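Local atomic coordinates of uncharacterized protein (PDB entry 4IRT), a protein that is of unknown function but carries a BNR-repeat beta-propeller domain and is probably a neuraminidase-like protein. Residues T21-N26 and I251-M256; Y126-P131 and W181-D186; T190-W195 and Y211-D216. One frame throughout, in Å; residues are numbered along the deposited sequence.

Contact 1. Residues T21-N26 and I251-M256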
loop_
_atom_site.group_PDB
_atom_site.type_symbol
_atom_site.label_atom_id
_atom_site.label_comp_id
_atom_site.label_asym_id
_atom_site.label_seq_id
_atom_site.Cartn_x
_atom_site.Cartn_y
_atom_site.Cartn_z
ATOM N N THR A 21 -0.276 8.494 -1.386
ATOM C CA THR A 21 -1.241 7.717 -0.622
ATOM C C THR A 21 -0.578 6.426 -0.154
ATOM O O THR A 21 0.442 5.974 -0.704
ATOM C CB THR A 21 -2.517 7.362 -1.405
ATOM O OG1 THR A 21 -2.262 6.221 -2.243
ATOM C CG2 THR A 21 -3.034 8.567 -2.222
ATOM N N VAL A 22 -1.150 5.850 0.899
ATOM C CA VAL A 22 -0.616 4.647 1.525
ATOM C C VAL A 22 -0.741 3.448 0.579
ATOM O O VAL A 22 -0.002 2.473 0.728
ATOM C CB VAL A 22 -1.339 4.382 2.878
ATOM C CG1 VAL A 22 -2.750 3.844 2.645
ATOM C CG2 VAL A 22 -0.557 3.435 3.749
ATOM N N PHE A 23 -1.617 3.552 -0.421
ATOM C CA PHE A 23 -1.960 2.427 -1.269
ATOM C C PHE A 23 -1.278 2.469 -2.653
ATOM O O PHE A 23 -1.655 1.741 -3.554
ATOM C CB PHE A 23 -3.474 2.227 -1.381
ATOM C CG PHE A 23 -4.237 3.438 -1.821
ATOM C CD1 PHE A 23 -4.398 3.735 -3.158
ATOM C CD2 PHE A 23 -4.849 4.263 -0.876
ATOM C CE1 PHE A 23 -5.094 4.863 -3.551
ATOM C CE2 PHE A 23 -5.559 5.384 -1.263
ATOM C CZ PHE A 23 -5.678 5.687 -2.601
ATOM N N ARG A 24 -0.243 3.282 -2.787
ATOM C CA ARG A 24 0.648 3.164 -3.929
ATOM C C ARG A 24 1.525 1.926 -3.757
ATOM O O ARG A 24 2.368 1.862 -2.865
ATOM C CB ARG A 24 1.476 4.440 -4.062
ATOM C CG ARG A 24 0.615 5.675 -4.341
ATOM C CD ARG A 24 1.395 6.851 -4.964
ATOM N NE ARG A 24 2.061 6.448 -6.198
ATOM C CZ ARG A 24 3.169 6.974 -6.726
ATOM N NH1 ARG A 24 3.745 8.089 -6.239
ATOM N NH2 ARG A 24 3.686 6.422 -7.826
ATOM N N ASN A 25 1.308 0.932 -4.604
ATOM C CA ASN A 25 1.967 -0.368 -4.487
ATOM C C ASN A 25 2.526 -0.742 -5.848
ATOM O O ASN A 25 1.896 -1.542 -6.575
ATOM C CB ASN A 25 0.948 -1.425 -3.994
ATOM C CG ASN A 25 0.679 -1.308 -2.487
ATOM O OD1 ASN A 25 1.558 -1.563 -1.675
ATOM N ND2 ASN A 25 -0.497 -0.893 -2.128
ATOM N N ASN A 26 3.685 -0.190 -6.248
ATOM C CA ASN A 26 4.587 0.673 -5.486
ATOM C C ASN A 26 4.793 2.040 -6.138
ATOM O O ASN A 26 4.568 2.251 -7.361
ATOM C CB ASN A 26 5.969 0.026 -5.443
ATOM C CG ASN A 26 6.060 -1.099 -4.453
ATOM O OD1 ASN A 26 5.060 -1.755 -4.114
ATOM N ND2 ASN A 26 7.274 -1.356 -3.992
ATOM N N ILE A 251 -10.146 2.620 10.393
ATOM C CA ILE A 251 -9.916 3.155 9.048
ATOM C C ILE A 251 -9.796 2.004 8.073
ATOM O O ILE A 251 -9.504 0.860 8.459
ATOM C CB ILE A 251 -8.666 4.073 9.031
ATOM C CG1 ILE A 251 -8.482 4.847 7.705
ATOM C CG2 ILE A 251 -7.418 3.284 9.369
ATOM C CD1 ILE A 251 -9.620 5.777 7.356
ATOM N N ASN A 252 -10.080 2.299 6.812
ATOM C CA ASN A 252 -9.939 1.331 5.728
ATOM C C ASN A 252 -8.771 1.663 4.800
ATOM O O ASN A 252 -8.417 2.831 4.662
ATOM C CB ASN A 252 -11.214 1.265 4.883
ATOM C CG ASN A 252 -11.680 2.618 4.415
ATOM O OD1 ASN A 252 -12.184 3.411 5.190
ATOM N ND2 ASN A 252 -11.505 2.898 3.127
ATOM N N GLN A 253 -8.208 0.600 4.218
ATOM C CA GLN A 253 -7.182 0.616 3.182
ATOM C C GLN A 253 -5.867 1.107 3.784
ATOM O O GLN A 253 -5.501 2.266 3.606
ATOM C CB GLN A 253 -7.634 1.484 2.007
ATOM C CG GLN A 253 -6.744 1.412 0.799
ATOM C CD GLN A 253 -7.380 2.065 -0.397
ATOM O OE1 GLN A 253 -7.990 3.120 -0.281
ATOM N NE2 GLN A 253 -7.204 1.467 -1.553
ATOM N N THR A 254 -5.190 0.237 4.530
ATOM C CA THR A 254 -3.931 0.604 5.170
ATOM C C THR A 254 -2.822 -0.227 4.522
ATOM O O THR A 254 -2.652 -0.171 3.296
ATOM C CB THR A 254 -3.980 0.487 6.710
ATOM O OG1 THR A 254 -4.286 -0.864 7.092
ATOM C CG2 THR A 254 -5.036 1.445 7.285
ATOM N N SER A 255 -2.070 -0.995 5.306
ATOM C CA SER A 255 -0.954 -1.744 4.767
ATOM C C SER A 255 -0.614 -2.880 5.712
ATOM O O SER A 255 -1.084 -2.935 6.871
ATOM C CB SER A 255 0.277 -0.833 4.542
ATOM O OG SER A 255 0.913 -0.514 5.796
HETATM N N MSE A 256 0.141 -3.834 5.198
HETATM C CA MSE A 256 0.601 -4.974 5.999
HETATM C C MSE A 256 1.964 -5.459 5.553
HETATM O O MSE A 256 2.474 -5.115 4.476
HETATM C CB MSE A 256 -0.453 -6.096 5.965
HETATM C CG MSE A 256 -0.508 -6.793 4.641
HETATM SE SE MSE A 256 -1.722 -8.343 4.758
HETATM C CE MSE A 256 -1.081 -9.244 6.335
HETATM O O HOH W 1 -1.580 -0.519 0.745
#
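Val-22 and Thr-254, with CA atoms 6.4 Å apart, mark where a type I beta turn from Thr-21 to Arg-24 comes up against the loop that leads into strand 255-258. The main side-chain contact is between Phe-23 and Gln-253. With CG anti to its backbone N (chi1 -172°) and the chain extended beyond, Gln-253 lays its amide flat over one face of the Phe-23 ring; the two planes are only 11° apart. NE2 sits 3.5 Å above the ring plane, displaced toward the rim, and Gln-253 CD is 3.4 Å from Phe-23 CD2. On the opposite face Thr-21 OG1 lies over the centre of the ring while accepting from Phe-23 N in an ST turn (3.3 Å). The Tyr-126 ring also meets Phe-23, edge to face. Beside this stack, Val-22 CG1 packs against the backbone, 3.3 Å from Gln-253 O. Water 1 links the two segments: it accepts from Asn-25 ND2 and lies 2.8 Å from Thr-254 O, whereas its link to Val-22 O is weak, and that carbonyl also receives Arg-318 NH2. No direct hydrogen bond crosses between the segments, so near the propeller axis they are joined by amide-on-ring stacking, methyl packing and a shared water; across this contact the amide meets the ring with its flat surface rather than through a hydrogen bond.

Contact 2. Residues Y126-P131 and W181-D186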
loop_
_atom_site.group_PDB
_atom_site.type_symbol
_atom_site.label_atom_id
_atom_site.label_comp_id
_atom_site.label_asym_id
_atom_site.label_seq_id
_atom_site.Cartn_x
_atom_site.Cartn_y
_atom_site.Cartn_z
ATOM N N TYR A 126 -7.849 1.445 -7.641
ATOM C CA TYR A 126 -6.812 0.940 -6.724
ATOM C C TYR A 126 -5.959 -0.193 -7.325
ATOM O O TYR A 126 -5.929 -1.306 -6.802
ATOM C CB TYR A 126 -7.422 0.482 -5.390
ATOM C CG TYR A 126 -8.295 1.526 -4.732
ATOM C CD1 TYR A 126 -7.823 2.822 -4.509
ATOM C CD2 TYR A 126 -9.592 1.228 -4.350
ATOM C CE1 TYR A 126 -8.622 3.788 -3.922
ATOM C CE2 TYR A 126 -10.399 2.181 -3.747
ATOM C CZ TYR A 126 -9.910 3.452 -3.532
ATOM O OH TYR A 126 -10.724 4.382 -2.938
ATOM N N PRO A 127 -5.230 0.102 -8.420
ATOM C CA PRO A 127 -4.273 -0.869 -8.935
ATOM C C PRO A 127 -3.118 -1.119 -7.954
ATOM O O PRO A 127 -2.574 -0.157 -7.402
ATOM C CB PRO A 127 -3.746 -0.195 -10.212
ATOM C CG PRO A 127 -3.854 1.301 -9.893
ATOM C CD PRO A 127 -5.134 1.414 -9.108
ATOM N N GLU A 128 -2.787 -2.393 -7.734
ATOM C CA GLU A 128 -1.676 -2.801 -6.867
ATOM C C GLU A 128 -0.926 -3.964 -7.487
ATOM O O GLU A 128 -1.561 -4.919 -7.933
ATOM C CB GLU A 128 -2.167 -3.294 -5.496
ATOM C CG GLU A 128 -3.117 -2.409 -4.715
ATOM C CD GLU A 128 -3.870 -3.192 -3.614
ATOM O OE1 GLU A 128 -3.349 -4.177 -3.069
ATOM O OE2 GLU A 128 -5.029 -2.861 -3.313
ATOM N N PHE A 129 0.416 -3.896 -7.462
ATOM C CA PHE A 129 1.292 -4.954 -7.922
ATOM C C PHE A 129 2.049 -5.563 -6.731
ATOM O O PHE A 129 2.412 -4.852 -5.797
ATOM C CB PHE A 129 2.339 -4.425 -8.894
ATOM C CG PHE A 129 1.801 -4.034 -10.248
ATOM C CD1 PHE A 129 1.562 -4.988 -11.223
ATOM C CD2 PHE A 129 1.603 -2.696 -10.565
ATOM C CE1 PHE A 129 1.071 -4.619 -12.460
ATOM C CE2 PHE A 129 1.135 -2.330 -11.801
ATOM C CZ PHE A 129 0.886 -3.296 -12.761
ATOM N N TYR A 130 2.350 -6.861 -6.824
ATOM C CA TYR A 130 3.197 -7.573 -5.868
ATOM C C TYR A 130 4.030 -8.566 -6.639
ATOM O O TYR A 130 3.529 -9.237 -7.563
ATOM C CB TYR A 130 2.357 -8.302 -4.805
ATOM C CG TYR A 130 1.358 -7.398 -4.130
ATOM C CD1 TYR A 130 1.715 -6.643 -3.021
ATOM C CD2 TYR A 130 0.058 -7.246 -4.645
ATOM C CE1 TYR A 130 0.820 -5.784 -2.418
ATOM C CE2 TYR A 130 -0.836 -6.373 -4.061
ATOM C CZ TYR A 130 -0.454 -5.644 -2.953
ATOM O OH TYR A 130 -1.325 -4.778 -2.368
ATOM N N PRO A 131 5.313 -8.703 -6.265
ATOM C CA PRO A 131 6.155 -9.676 -6.930
ATOM C C PRO A 131 6.008 -11.069 -6.321
ATOM O O PRO A 131 5.906 -11.201 -5.104
ATOM C CB PRO A 131 7.561 -9.133 -6.656
ATOM C CG PRO A 131 7.437 -8.603 -5.289
ATOM C CD PRO A 131 6.036 -8.022 -5.181
ATOM N N TRP A 181 -8.969 -3.866 1.441
ATOM C CA TRP A 181 -7.914 -4.833 1.692
ATOM C C TRP A 181 -6.521 -4.259 1.524
ATOM O O TRP A 181 -6.345 -3.194 0.976
ATOM C CB TRP A 181 -8.079 -6.044 0.754
ATOM C CG TRP A 181 -8.137 -5.662 -0.715
ATOM C CD1 TRP A 181 -7.111 -5.411 -1.545
ATOM C CD2 TRP A 181 -9.344 -5.481 -1.488
ATOM N NE1 TRP A 181 -7.588 -5.057 -2.813
ATOM C CE2 TRP A 181 -8.963 -5.115 -2.789
ATOM C CE3 TRP A 181 -10.702 -5.582 -1.180
ATOM C CZ2 TRP A 181 -9.893 -4.832 -3.781
ATOM C CZ3 TRP A 181 -11.618 -5.328 -2.153
ATOM C CH2 TRP A 181 -11.216 -4.940 -3.450
ATOM N N GLN A 182 -5.543 -5.021 1.997
ATOM C CA GLN A 182 -4.111 -4.828 1.742
ATOM C C GLN A 182 -3.413 -6.180 1.743
ATOM O O GLN A 182 -3.909 -7.149 2.342
ATOM C CB GLN A 182 -3.463 -3.873 2.784
ATOM C CG GLN A 182 -3.721 -4.246 4.257
ATOM C CD GLN A 182 -5.005 -3.684 4.827
ATOM O OE1 GLN A 182 -5.509 -2.640 4.389
ATOM N NE2 GLN A 182 -5.567 -4.392 5.821
ATOM N N LEU A 183 -2.311 -6.267 1.009
ATOM C CA LEU A 183 -1.589 -7.514 0.817
ATOM C C LEU A 183 -0.111 -7.290 0.962
ATOM O O LEU A 183 0.360 -6.151 0.964
ATOM C CB LEU A 183 -1.840 -8.125 -0.572
ATOM C CG LEU A 183 -3.288 -8.417 -0.914
ATOM C CD1 LEU A 183 -3.942 -7.234 -1.591
ATOM C CD2 LEU A 183 -3.471 -9.603 -1.821
ATOM N N TYR A 184 0.596 -8.399 1.049
ATOM C CA TYR A 184 2.044 -8.414 1.079
ATOM C C TYR A 184 2.518 -9.797 0.676
ATOM O O TYR A 184 1.924 -10.801 1.086
ATOM C CB TYR A 184 2.540 -8.096 2.474
ATOM C CG TYR A 184 4.028 -7.886 2.617
ATOM C CD1 TYR A 184 4.592 -6.654 2.300
ATOM C CD2 TYR A 184 4.864 -8.882 3.145
ATOM C CE1 TYR A 184 5.956 -6.420 2.447
ATOM C CE2 TYR A 184 6.235 -8.655 3.304
ATOM C CZ TYR A 184 6.769 -7.392 2.963
ATOM O OH TYR A 184 8.109 -7.114 3.109
ATOM N N VAL A 185 3.581 -9.867 -0.125
ATOM C CA VAL A 185 4.149 -11.168 -0.471
ATOM C C VAL A 185 5.437 -11.291 0.306
ATOM O O VAL A 185 6.341 -10.450 0.152
ATOM C CB VAL A 185 4.394 -11.295 -1.980
ATOM C CG1 VAL A 185 5.050 -12.633 -2.300
ATOM C CG2 VAL A 185 3.072 -11.137 -2.720
ATOM N N ASP A 186 5.510 -12.293 1.175
ATOM C CA ASP A 186 6.634 -12.377 2.096
ATOM C C ASP A 186 7.880 -12.940 1.426
ATOM O O ASP A 186 7.893 -13.229 0.228
ATOM C CB ASP A 186 6.271 -13.091 3.409
ATOM C CG ASP A 186 6.009 -14.580 3.250
ATOM O OD1 ASP A 186 6.455 -15.195 2.254
ATOM O OD2 ASP A 186 5.372 -15.162 4.161
HETATM O O HOH W 2 -6.831 -3.127 -4.940
HETATM O O HOH W 3 -4.311 -1.963 -0.414
HETATM O O HOH W 4 -1.547 -3.499 -0.086
#
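Tyr-130 and Leu-183 both set CG anti to the carbonyl carbon (chi1 -52° and -58°); both CB atoms already point toward the opposite strand, and the tyrosine torsion carries its CG, and with it the ring, to Leu-183. The side chains cross at about a right angle. Leu-183 CB rests over one face of the tyrosine ring in a CH-pi contact, 4.1 Å from its centroid and offset toward the rim, while Leu-183 CD1 reaches Tyr-130 OH at 3.7 Å. At the root of the side chain, Tyr-130 CB packs 3.6 Å from Val-185 CG2. Tyr-130 OH is hydrogen-bonded to water 4 (2.6 Å), which lies in the ring plane and in turn accepts from Leu-183 N. Glu-128, a strand neighbour on the same side, brings its carboxylate toward Trp-181. Water 2 takes the indole N-H, with NE1 3.0 Å away, and donates to Tyr-126 O; water 3 donates to Trp-181 O at 2.8 Å and only weakly to Glu-128 OE2. An alanine in place of Tyr-130 would probably uncover Leu-183 CB and leave water 4 without its phenol anchor, while the contact of CB with Val-185 could remain. The strands run nearly parallel, their axes 7.0 Å apart, too far for direct backbone pairing. Neighbouring propeller blades are thus joined here by an apolar patch at the Tyr-130 end and, beside Glu-128, by bridging waters.

Contact 3. Residues T190-W195 and Y211-D216. With EDO (1,2-ethanediol), chain M.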
loop_
_atom_site.group_PDB
_atom_site.type_symbol
_atom_site.label_atom_id
_atom_site.label_comp_id
_atom_site.label_asym_id
_atom_site.label_seq_id
_atom_site.Cartn_x
_atom_site.Cartn_y
_atom_site.Cartn_z
ATOM N N THR A 190 4.892 -16.367 0.090
ATOM C CA THR A 190 3.502 -16.466 0.548
ATOM C C THR A 190 2.773 -15.125 0.347
ATOM O O THR A 190 3.286 -14.043 0.697
ATOM C CB THR A 190 3.451 -16.894 2.028
ATOM O OG1 THR A 190 4.091 -18.169 2.163
ATOM C CG2 THR A 190 2.024 -16.978 2.564
ATOM N N ILE A 191 1.554 -15.198 -0.160
ATOM C CA ILE A 191 0.727 -14.005 -0.330
ATOM C C ILE A 191 -0.128 -13.857 0.913
ATOM O O ILE A 191 -0.930 -14.756 1.227
ATOM C CB ILE A 191 -0.216 -14.117 -1.546
ATOM C CG1 ILE A 191 0.564 -14.410 -2.835
ATOM C CG2 ILE A 191 -1.062 -12.860 -1.667
ATOM C CD1 ILE A 191 -0.323 -14.842 -3.984
ATOM N N HIS A 192 0.017 -12.716 1.589
ATOM C CA HIS A 192 -0.798 -12.386 2.734
ATOM C C HIS A 192 -1.879 -11.413 2.330
ATOM O O HIS A 192 -1.644 -10.536 1.514
ATOM C CB HIS A 192 0.066 -11.759 3.847
ATOM C CG HIS A 192 1.153 -12.659 4.337
ATOM N ND1 HIS A 192 1.000 -13.457 5.441
ATOM C CD2 HIS A 192 2.393 -12.921 3.852
ATOM C CE1 HIS A 192 2.094 -14.175 5.626
ATOM N NE2 HIS A 192 2.965 -13.855 4.684
ATOM N N LEU A 193 -3.048 -11.544 2.942
ATOM C CA LEU A 193 -4.194 -10.675 2.663
ATOM C C LEU A 193 -4.944 -10.363 3.941
ATOM O O LEU A 193 -5.309 -11.270 4.685
ATOM C CB LEU A 193 -5.143 -11.417 1.707
ATOM C CG LEU A 193 -6.543 -10.852 1.462
ATOM C CD1 LEU A 193 -6.500 -9.534 0.736
ATOM C CD2 LEU A 193 -7.343 -11.862 0.658
ATOM N N SER A 194 -5.194 -9.082 4.192
ATOM C CA SER A 194 -6.073 -8.654 5.302
ATOM C C SER A 194 -7.028 -7.572 4.807
ATOM O O SER A 194 -6.781 -6.906 3.766
ATOM C CB SER A 194 -5.282 -8.161 6.507
ATOM O OG SER A 194 -4.396 -7.127 6.156
ATOM N N TRP A 195 -8.126 -7.392 5.546
ATOM C CA TRP A 195 -9.166 -6.454 5.149
ATOM C C TRP A 195 -10.068 -6.087 6.295
ATOM O O TRP A 195 -10.082 -6.773 7.300
ATOM C CB TRP A 195 -9.998 -7.010 3.986
ATOM C CG TRP A 195 -10.879 -8.168 4.265
ATOM C CD1 TRP A 195 -12.249 -8.118 4.529
ATOM C CD2 TRP A 195 -10.533 -9.562 4.225
ATOM N NE1 TRP A 195 -12.741 -9.390 4.672
ATOM C CE2 TRP A 195 -11.722 -10.295 4.489
ATOM C CE3 TRP A 195 -9.333 -10.265 4.045
ATOM C CZ2 TRP A 195 -11.734 -11.688 4.594
ATOM C CZ3 TRP A 195 -9.350 -11.686 4.123
ATOM C CH2 TRP A 195 -10.541 -12.367 4.387
ATOM N N TYR A 211 -8.236 -11.957 7.799
ATOM C CA TYR A 211 -6.940 -12.394 7.293
ATOM C C TYR A 211 -7.055 -13.694 6.499
ATOM O O TYR A 211 -7.825 -14.557 6.855
ATOM C CB TYR A 211 -5.985 -12.612 8.459
ATOM C CG TYR A 211 -4.647 -13.167 8.040
ATOM C CD1 TYR A 211 -3.651 -12.323 7.532
ATOM C CD2 TYR A 211 -4.365 -14.514 8.151
ATOM C CE1 TYR A 211 -2.429 -12.826 7.127
ATOM C CE2 TYR A 211 -3.150 -15.027 7.728
ATOM C CZ TYR A 211 -2.171 -14.181 7.246
ATOM O OH TYR A 211 -0.932 -14.660 6.875
ATOM N N ALA A 212 -6.245 -13.817 5.457
ATOM C CA ALA A 212 -6.041 -15.064 4.777
ATOM C C ALA A 212 -4.665 -15.069 4.156
ATOM O O ALA A 212 -4.078 -14.013 3.965
ATOM C CB ALA A 212 -7.098 -15.255 3.698
ATOM N N ARG A 213 -4.149 -16.258 3.877
ATOM C CA ARG A 213 -2.878 -16.389 3.137
ATOM C C ARG A 213 -2.862 -17.554 2.166
ATOM O O ARG A 213 -3.571 -18.532 2.342
ATOM C CB ARG A 213 -1.689 -16.469 4.091
ATOM C CG ARG A 213 -1.765 -17.601 5.118
ATOM C CD ARG A 213 -0.413 -17.702 5.814
ATOM N NE ARG A 213 -0.411 -18.539 7.021
ATOM C CZ ARG A 213 -0.108 -18.116 8.237
ATOM N NH1 ARG A 213 0.168 -16.837 8.476
ATOM N NH2 ARG A 213 -0.098 -18.980 9.229
ATOM N N SER A 214 -2.029 -17.450 1.144
ATOM C CA SER A 214 -1.932 -18.464 0.108
ATOM C C SER A 214 -0.474 -18.818 -0.120
ATOM O O SER A 214 0.373 -17.924 -0.304
ATOM C CB SER A 214 -2.491 -17.969 -1.218
ATOM O OG SER A 214 -2.299 -18.971 -2.221
ATOM N N PHE A 215 -0.207 -20.129 -0.169
ATOM C CA PHE A 215 1.131 -20.675 -0.405
ATOM C C PHE A 215 1.383 -21.140 -1.844
ATOM O O PHE A 215 2.493 -21.581 -2.160
ATOM C CB PHE A 215 1.374 -21.863 0.535
ATOM C CG PHE A 215 1.255 -21.504 1.990
ATOM C CD1 PHE A 215 2.352 -21.044 2.700
ATOM C CD2 PHE A 215 0.043 -21.622 2.636
ATOM C CE1 PHE A 215 2.248 -20.720 4.051
ATOM C CE2 PHE A 215 -0.091 -21.248 3.964
ATOM C CZ PHE A 215 1.029 -20.819 4.683
ATOM N N ASP A 216 0.365 -21.035 -2.710
ATOM C CA ASP A 216 0.438 -21.528 -4.086
ATOM C C ASP A 216 0.011 -20.453 -5.106
ATOM O O ASP A 216 -0.735 -20.713 -6.059
ATOM C CB ASP A 216 -0.389 -22.787 -4.222
ATOM C CG ASP A 216 -1.861 -22.574 -3.892
ATOM O OD1 ASP A 216 -2.285 -21.414 -3.586
ATOM O OD2 ASP A 216 -2.594 -23.581 -3.918
HETATM C C1 EDO M . -1.593 -22.449 7.561
HETATM O O1 EDO M . -1.690 -21.115 7.015
HETATM C C2 EDO M . -0.157 -22.881 7.852
HETATM O O2 EDO M . 0.435 -21.975 8.791
#
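His-192 and Tyr-211 meet at the edges of their rings, ND1 lying 2.7 Å from the phenol OH in a hydrogen bond that either could donate. One face of the imidazole is covered by Thr-190 CG2, 3.8 Å above its plane and toward the rim. The same methyl also lies over a face of the Phe-215 ring, beside which the threonine runs in the same direction, and Thr-190 OG1 approaches Phe-215 CD1 at 3.4 Å. At the edge of that phenyl ring sits O1 of a 1,2-ethanediol, probably from the crystallisation liquor. In Tyr-211, CG anti to the backbone N (chi1 176°) carries the ring toward strand 191-198. Tyr-211 OH also accepts from Arg-213 NH1 (2.9 Å), the oxygen lying 24° out of the guanidinium plane. That oxygen is therefore held by a group from each strand, the imidazole across the hairpin and the guanidinium two residues on along its own strand. His-192 is fixed at its far end as well, where NE2 bonds to Asp-186. The diol clasps the rest of the guanidinium: Arg-213 NE donates to O1 at 2.9 Å and NH2 to O2, and Lys-223 O binds the diol too. On the opposite face of the sheet, Ile-191 lies beside Ser-214 and Leu-193 beside Ala-212, where Trp-195 CZ3 comes 4.2 Å from Ala-212 CB. These two pairs are hydrogen-bonded in both directions, with Ala-212 N to Leu-193 O the shortest at 2.8 Å; His-192 with Arg-213, between them, and Ser-194 with Tyr-211, beyond Leu-193, are the non-hydrogen-bonded pairs. Strands 191-198 and 206-214 thus form an antiparallel beta hairpin, the two middle strands of a four-stranded blade as found in beta-propellers.

In the fold
The three contacts step outward, with centres about 3 Å (contact 1), 7 Å (contact 2) and 15 Å (contact 3) from the chain centre. Contacts 1 and 2, centres about 9 Å apart, are tied by Asn-25 O to Phe-129 N and by Gln-182 OE1 to Thr-254 N, each 2.9 Å. Strand 178-185 leads on to contact 3, centred about 10 Å from contact 2, by pairing with strand 191-198 and through Asp-186 OD2 with His-192 NE2 (2.8 Å). From segment 251-256, selenomethionine Met-256 packs on contact 3, SE 3.3 Å from Ser-194 OG. A second ethanediol, probably also from the crystallisation liquor, lies about 4 Å (nearest atoms) from the Trp-181 side chain and may mark a pocket.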